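Local coordinates for protein L-ribulose 3-epimerase (Mesorhizobium loti, PDB 3VYL) that probably interconverts L-ribulose and L-xylulose by epimerizing ketoses at C3, with a manganese ion bound in a TIM barrel, at residues 144-149 and 165-170; 132-137 and 173-178. One frame throughout, in Å; residues are numbered along the deposited sequence.

Contact 1 of 2, residues 144-149 and 165-170. With MN (manganese (II) ion), chain I.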
loop_
_atom_site.group_PDB
_atom_site.type_symbol
_atom_site.label_atom_id
_atom_site.label_comp_id
_atom_site.label_asym_id
_atom_site.label_seq_id
_atom_site.Cartn_x
_atom_site.Cartn_y
_atom_site.Cartn_z
ATOM N N LEU A 144 -6.626 29.268 16.649
ATOM C CA LEU A 144 -5.269 29.188 16.097
ATOM C C LEU A 144 -4.901 27.724 15.803
ATOM O O LEU A 144 -4.889 26.873 16.704
ATOM C CB LEU A 144 -4.223 29.803 17.039
ATOM C CG LEU A 144 -4.137 31.284 17.456
ATOM C CD1 LEU A 144 -2.882 31.503 18.294
ATOM C CD2 LEU A 144 -4.184 32.273 16.295
ATOM N N ASN A 145 -4.600 27.436 14.541
ATOM C CA ASN A 145 -4.180 26.097 14.144
ATOM C C ASN A 145 -2.739 26.095 13.674
ATOM O O ASN A 145 -2.411 26.651 12.625
ATOM C CB ASN A 145 -5.108 25.534 13.071
ATOM C CG ASN A 145 -6.559 25.847 13.351
ATOM O OD1 ASN A 145 -6.998 26.985 13.173
ATOM N ND2 ASN A 145 -7.312 24.844 13.809
ATOM N N LEU A 146 -1.891 25.469 14.482
ATOM C CA LEU A 146 -0.455 25.413 14.266
ATOM C C LEU A 146 -0.074 24.430 13.161
ATOM O O LEU A 146 -0.249 23.221 13.350
ATOM C CB LEU A 146 0.204 24.986 15.570
ATOM C CG LEU A 146 0.747 26.049 16.522
ATOM C CD1 LEU A 146 -0.153 27.269 16.671
ATOM C CD2 LEU A 146 1.047 25.410 17.864
ATOM N N GLU A 147 0.432 24.922 12.017
ATOM C CA GLU A 147 0.842 23.998 10.948
ATOM C C GLU A 147 2.128 23.299 11.300
ATOM O O GLU A 147 3.112 23.919 11.722
ATOM C CB GLU A 147 0.922 24.608 9.540
ATOM C CG GLU A 147 0.878 23.528 8.451
ATOM C CD GLU A 147 0.843 24.038 7.013
ATOM O OE1 GLU A 147 0.773 25.257 6.786
ATOM O OE2 GLU A 147 0.884 23.207 6.082
ATOM N N ILE A 148 2.074 21.982 11.148
ATOM C CA ILE A 148 3.194 21.088 11.369
ATOM C C ILE A 148 3.848 20.858 10.016
ATOM O O ILE A 148 3.195 20.406 9.077
ATOM C CB ILE A 148 2.688 19.755 11.931
ATOM C CG1 ILE A 148 1.798 20.004 13.152
ATOM C CG2 ILE A 148 3.850 18.826 12.250
ATOM C CD1 ILE A 148 2.480 20.698 14.323
ATOM N N VAL A 149 5.131 21.182 9.917
ATOM C CA VAL A 149 5.808 21.181 8.618
ATOM C C VAL A 149 7.107 20.384 8.624
ATOM O O VAL A 149 7.618 20.018 9.690
ATOM C CB VAL A 149 6.048 22.619 8.074
ATOM C CG1 VAL A 149 4.720 23.329 7.846
ATOM C CG2 VAL A 149 6.928 23.425 9.005
ATOM N N ALA A 165 2.535 18.053 22.325
ATOM C CA ALA A 165 3.367 18.477 23.446
ATOM C C ALA A 165 3.454 19.989 23.520
ATOM O O ALA A 165 3.287 20.582 24.591
ATOM C CB ALA A 165 4.765 17.892 23.322
ATOM N N PHE A 166 3.726 20.610 22.375
ATOM C CA PHE A 166 3.813 22.058 22.306
ATOM C C PHE A 166 2.517 22.706 22.798
ATOM O O PHE A 166 2.562 23.579 23.656
ATOM C CB PHE A 166 4.152 22.516 20.891
ATOM C CG PHE A 166 4.348 23.992 20.769
ATOM C CD1 PHE A 166 5.591 24.566 21.038
ATOM C CD2 PHE A 166 3.295 24.814 20.391
ATOM C CE1 PHE A 166 5.781 25.933 20.920
ATOM C CE2 PHE A 166 3.480 26.179 20.270
ATOM C CZ PHE A 166 4.725 26.735 20.538
ATOM N N ILE A 167 1.380 22.269 22.253
ATOM C CA ILE A 167 0.074 22.758 22.675
ATOM C C ILE A 167 -0.104 22.585 24.184
ATOM O O ILE A 167 -0.501 23.525 24.886
ATOM C CB ILE A 167 -1.065 22.049 21.926
ATOM C CG1 ILE A 167 -1.085 22.500 20.461
ATOM C CG2 ILE A 167 -2.396 22.338 22.607
ATOM C CD1 ILE A 167 -2.167 21.860 19.620
ATOM N N GLU A 168 0.222 21.388 24.667
ATOM C CA GLU A 168 0.211 21.068 26.085
ATOM C C GLU A 168 0.910 22.170 26.877
ATOM O O GLU A 168 0.364 22.669 27.855
ATOM C CB GLU A 168 0.921 19.734 26.297
ATOM C CG GLU A 168 0.353 18.837 27.378
ATOM C CD GLU A 168 0.919 17.424 27.295
ATOM O OE1 GLU A 168 1.248 16.843 28.359
ATOM O OE2 GLU A 168 1.046 16.896 26.162
ATOM N N ASP A 169 2.104 22.561 26.428
ATOM C CA ASP A 169 2.912 23.598 27.084
ATOM C C ASP A 169 2.311 25.005 27.045
ATOM O O ASP A 169 2.624 25.827 27.911
ATOM C CB ASP A 169 4.329 23.624 26.505
ATOM C CG ASP A 169 5.117 22.373 26.839
ATOM O OD1 ASP A 169 4.586 21.510 27.567
ATOM O OD2 ASP A 169 6.268 22.247 26.373
ATOM N N THR A 170 1.463 25.286 26.054
ATOM C CA THR A 170 0.855 26.619 25.929
ATOM C C THR A 170 -0.278 26.822 26.937
ATOM O O THR A 170 -0.671 27.955 27.226
ATOM C CB THR A 170 0.317 26.909 24.510
ATOM O OG1 THR A 170 -0.785 26.037 24.213
ATOM C CG2 THR A 170 1.419 26.751 23.468
HETATM MN MN MN I . 0.097 23.300 4.138
HETATM O O HOH W 1 1.939 24.689 3.594
#
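Leu146 on strand 143-147 faces Ile167 on helix 160-170 with their CA atoms 8.8 Å apart, and no hydrogen bond joins the two backbones, so side chains alone bridge strand and helix. Leu146 sends its CB toward the helix and makes the contact with one methyl, CD2. That methyl approaches the Phe166 ring obliquely, 3.4 Å from Phe166 CD2, with Phe166 CE2 nearly as close, and the two side chains cross at about a right angle. The ring reaches the strand because Phe166 CG stands anti to the backbone N (chi1 -176°). Trp123 of helix 120-139 meets the Phe166 ring edge-to-face, so a second helix shares in packing this aromatic group. Ile167 adds a looser contact, its CG1 lying 4.4 Å from Leu146 CD2. Leu146, Phe166 and Ile167 are all buried, and the interface is wholly apolar. Near the end of the helical segment, Thr170 OG1 donates to Ile167 O at 2.6 Å, in the carbonyl plane and on a lone pair; the same oxygen also accepts from Thr170 N. On the strand, the next residue after Leu146 is turned to the barrel interior: Glu147, extended beyond CG, carries OE2 to 2.1 Å from the manganese ion. Its OE1 stays 3.4 Å from the metal, so the carboxylate binds through one oxygen. A water 2.4 Å from the manganese also coordinates it, and Asp180, His206 and Glu241 complete the site. The arrangement is that of a beta-alpha unit of a TIM barrel, in which one strand presents an apolar residue to the surrounding helices and, one position on, a ligand to the metal site within.

Contact 2 of 2, residues 132-137 and 173-178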
loop_
_atom_site.group_PDB
_atom_site.type_symbol
_atom_site.label_atom_id
_atom_site.label_comp_id
_atom_site.label_asym_id
_atom_site.label_seq_id
_atom_site.Cartn_x
_atom_site.Cartn_y
_atom_site.Cartn_z
ATOM N N LYS A 132 -0.654 33.700 24.569
ATOM C CA LYS A 132 -1.273 35.025 24.658
ATOM C C LYS A 132 -2.069 35.395 23.411
ATOM O O LYS A 132 -3.183 35.926 23.506
ATOM C CB LYS A 132 -0.224 36.098 24.942
ATOM C CG LYS A 132 0.349 36.040 26.348
ATOM C CD LYS A 132 0.735 37.428 26.841
ATOM C CE LYS A 132 2.009 37.951 26.191
ATOM N NZ LYS A 132 3.201 37.129 26.551
ATOM N N VAL A 133 -1.497 35.114 22.246
ATOM C CA VAL A 133 -2.114 35.481 20.982
ATOM C C VAL A 133 -3.399 34.681 20.765
ATOM O O VAL A 133 -4.305 35.119 20.037
ATOM C CB VAL A 133 -1.126 35.282 19.820
ATOM C CG1 VAL A 133 -1.729 35.742 18.503
ATOM C CG2 VAL A 133 0.170 36.032 20.101
ATOM N N ALA A 134 -3.477 33.519 21.418
ATOM C CA ALA A 134 -4.678 32.677 21.395
ATOM C C ALA A 134 -5.861 33.344 22.091
ATOM O O ALA A 134 -7.007 33.222 21.638
ATOM C CB ALA A 134 -4.385 31.322 22.021
ATOM N N GLU A 135 -5.582 34.048 23.187
ATOM C CA GLU A 135 -6.617 34.834 23.866
ATOM C C GLU A 135 -7.172 35.920 22.951
ATOM O O GLU A 135 -8.395 36.085 22.854
ATOM C CB GLU A 135 -6.113 35.433 25.187
ATOM C CG GLU A 135 -5.720 34.413 26.256
ATOM C CD GLU A 135 -6.733 33.282 26.419
ATOM O OE1 GLU A 135 -7.960 33.558 26.507
ATOM O OE2 GLU A 135 -6.297 32.108 26.462
ATOM N N THR A 136 -6.275 36.638 22.266
ATOM C CA THR A 136 -6.676 37.655 21.293
ATOM C C THR A 136 -7.559 37.009 20.241
ATOM O O THR A 136 -8.597 37.562 19.860
ATOM C CB THR A 136 -5.464 38.292 20.586
ATOM O OG1 THR A 136 -4.667 39.011 21.534
ATOM C CG2 THR A 136 -5.913 39.241 19.478
ATOM N N ALA A 137 -7.142 35.831 19.786
ATOM C CA ALA A 137 -7.867 35.098 18.757
ATOM C C ALA A 137 -9.261 34.674 19.241
ATOM O O ALA A 137 -10.254 34.823 18.510
ATOM C CB ALA A 137 -7.049 33.895 18.295
ATOM N N ASP A 173 -6.601 26.484 25.257
ATOM C CA ASP A 173 -7.655 25.696 24.642
ATOM C C ASP A 173 -8.196 26.376 23.374
ATOM O O ASP A 173 -9.319 26.098 22.939
ATOM C CB ASP A 173 -8.786 25.430 25.643
ATOM C CG ASP A 173 -9.357 26.712 26.249
ATOM O OD1 ASP A 173 -9.469 26.767 27.496
ATOM O OD2 ASP A 173 -9.694 27.658 25.491
ATOM N N ASN A 174 -7.405 27.284 22.799
ATOM C CA ASN A 174 -7.724 27.843 21.488
ATOM C C ASN A 174 -6.592 27.609 20.479
ATOM O O ASN A 174 -6.544 28.212 19.401
ATOM C CB ASN A 174 -8.112 29.320 21.582
ATOM C CG ASN A 174 -8.909 29.785 20.374
ATOM O OD1 ASN A 174 -9.670 29.011 19.790
ATOM N ND2 ASN A 174 -8.724 31.041 19.981
ATOM N N ILE A 175 -5.677 26.720 20.840
ATOM C CA ILE A 175 -4.618 26.321 19.929
ATOM C C ILE A 175 -4.780 24.852 19.522
ATOM O O ILE A 175 -4.701 23.943 20.352
ATOM C CB ILE A 175 -3.218 26.617 20.509
ATOM C CG1 ILE A 175 -3.040 28.124 20.711
ATOM C CG2 ILE A 175 -2.135 26.086 19.579
ATOM C CD1 ILE A 175 -1.836 28.502 21.543
ATOM N N PHE A 176 -5.023 24.644 18.232
ATOM C CA PHE A 176 -5.171 23.307 17.669
ATOM C C PHE A 176 -4.068 22.984 16.655
ATOM O O PHE A 176 -3.169 23.796 16.420
ATOM C CB PHE A 176 -6.558 23.153 17.042
ATOM C CG PHE A 176 -7.683 23.388 18.006
ATOM C CD1 PHE A 176 -7.986 22.447 18.993
ATOM C CD2 PHE A 176 -8.445 24.556 17.938
ATOM C CE1 PHE A 176 -9.024 22.666 19.885
ATOM C CE2 PHE A 176 -9.485 24.776 18.834
ATOM C CZ PHE A 176 -9.772 23.832 19.805
ATOM N N LEU A 177 -4.139 21.788 16.073
ATOM C CA LEU A 177 -3.173 21.346 15.068
ATOM C C LEU A 177 -3.669 21.540 13.648
ATOM O O LEU A 177 -4.849 21.313 13.337
ATOM C CB LEU A 177 -2.787 19.880 15.256
ATOM C CG LEU A 177 -1.956 19.486 16.466
ATOM C CD1 LEU A 177 -1.836 17.971 16.479
ATOM C CD2 LEU A 177 -0.588 20.156 16.449
ATOM N N HIS A 178 -2.736 21.961 12.800
ATOM C CA HIS A 178 -2.940 22.042 11.374
ATOM C C HIS A 178 -1.985 21.047 10.795
ATOM O O HIS A 178 -0.765 21.237 10.820
ATOM C CB HIS A 178 -2.681 23.469 10.896
ATOM C CG HIS A 178 -2.778 23.656 9.392
ATOM N ND1 HIS A 178 -2.385 24.793 8.781
ATOM C CD2 HIS A 178 -3.208 22.801 8.384
ATOM C CE1 HIS A 178 -2.569 24.679 7.458
ATOM N NE2 HIS A 178 -3.065 23.461 7.211
#
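Ala134 of helix 120-139 lies against Asn174 and Ile175 where strand 175-180 begins, a contact between the outer helical layer of the TIM barrel and its inner sheet. The CA atoms of Ala134 and Asn174 are 5.7 Å apart, a close approach that the small alanine side chain permits. In the apolar part, Ala134 CB rests 3.7 Å from Ile175 CG1, with Ile175 CD1 almost as near. Ile175 also packs on Ile167 and Thr170 of helix 160-170, so it lies between two helices. The polar part belongs to Asn174, whose CG is anti to the backbone N (chi1 -159°), directing the amide at the helix. Asn174 ND2 donates both to Ala134 O and to Val142 O, just ahead of strand 143-147, so one amide nitrogen ties together the helix and the approach to the neighbouring strand. A leucine in place of Asn174 would probably leave the carbonyls of Ala134 and Val142 without this donor inside a buried contact. Ala137 CB packs 3.7 Å from Asn174 ND2. The bond from Asn174 ND2 to Ala134 O measures 3.2 Å and is nearly straight at the hydrogen (170°), with the acceptor close to the amide plane and the donor tilted 20° from the carbonyl plane.

Both contacts are buried and pack helices against the same barrel sheet, their centres about 9 Å apart. Contact 1 is nested within the chain loop that contact 2 closes. Strands 143-147 and 175-180 are parallel neighbours, joined by probable hydrogen bonds from Phe176 N to Leu144 O and from His178 N to Leu146 O. The chemistry of the two contacts differs with position: contact 1 is purely apolar across its helix-strand face and its strand segment supplies a manganese ligand, whereas contact 2, at the start of its strand, adds an amide-to-carbonyl bond and contains none of the manganese ligands.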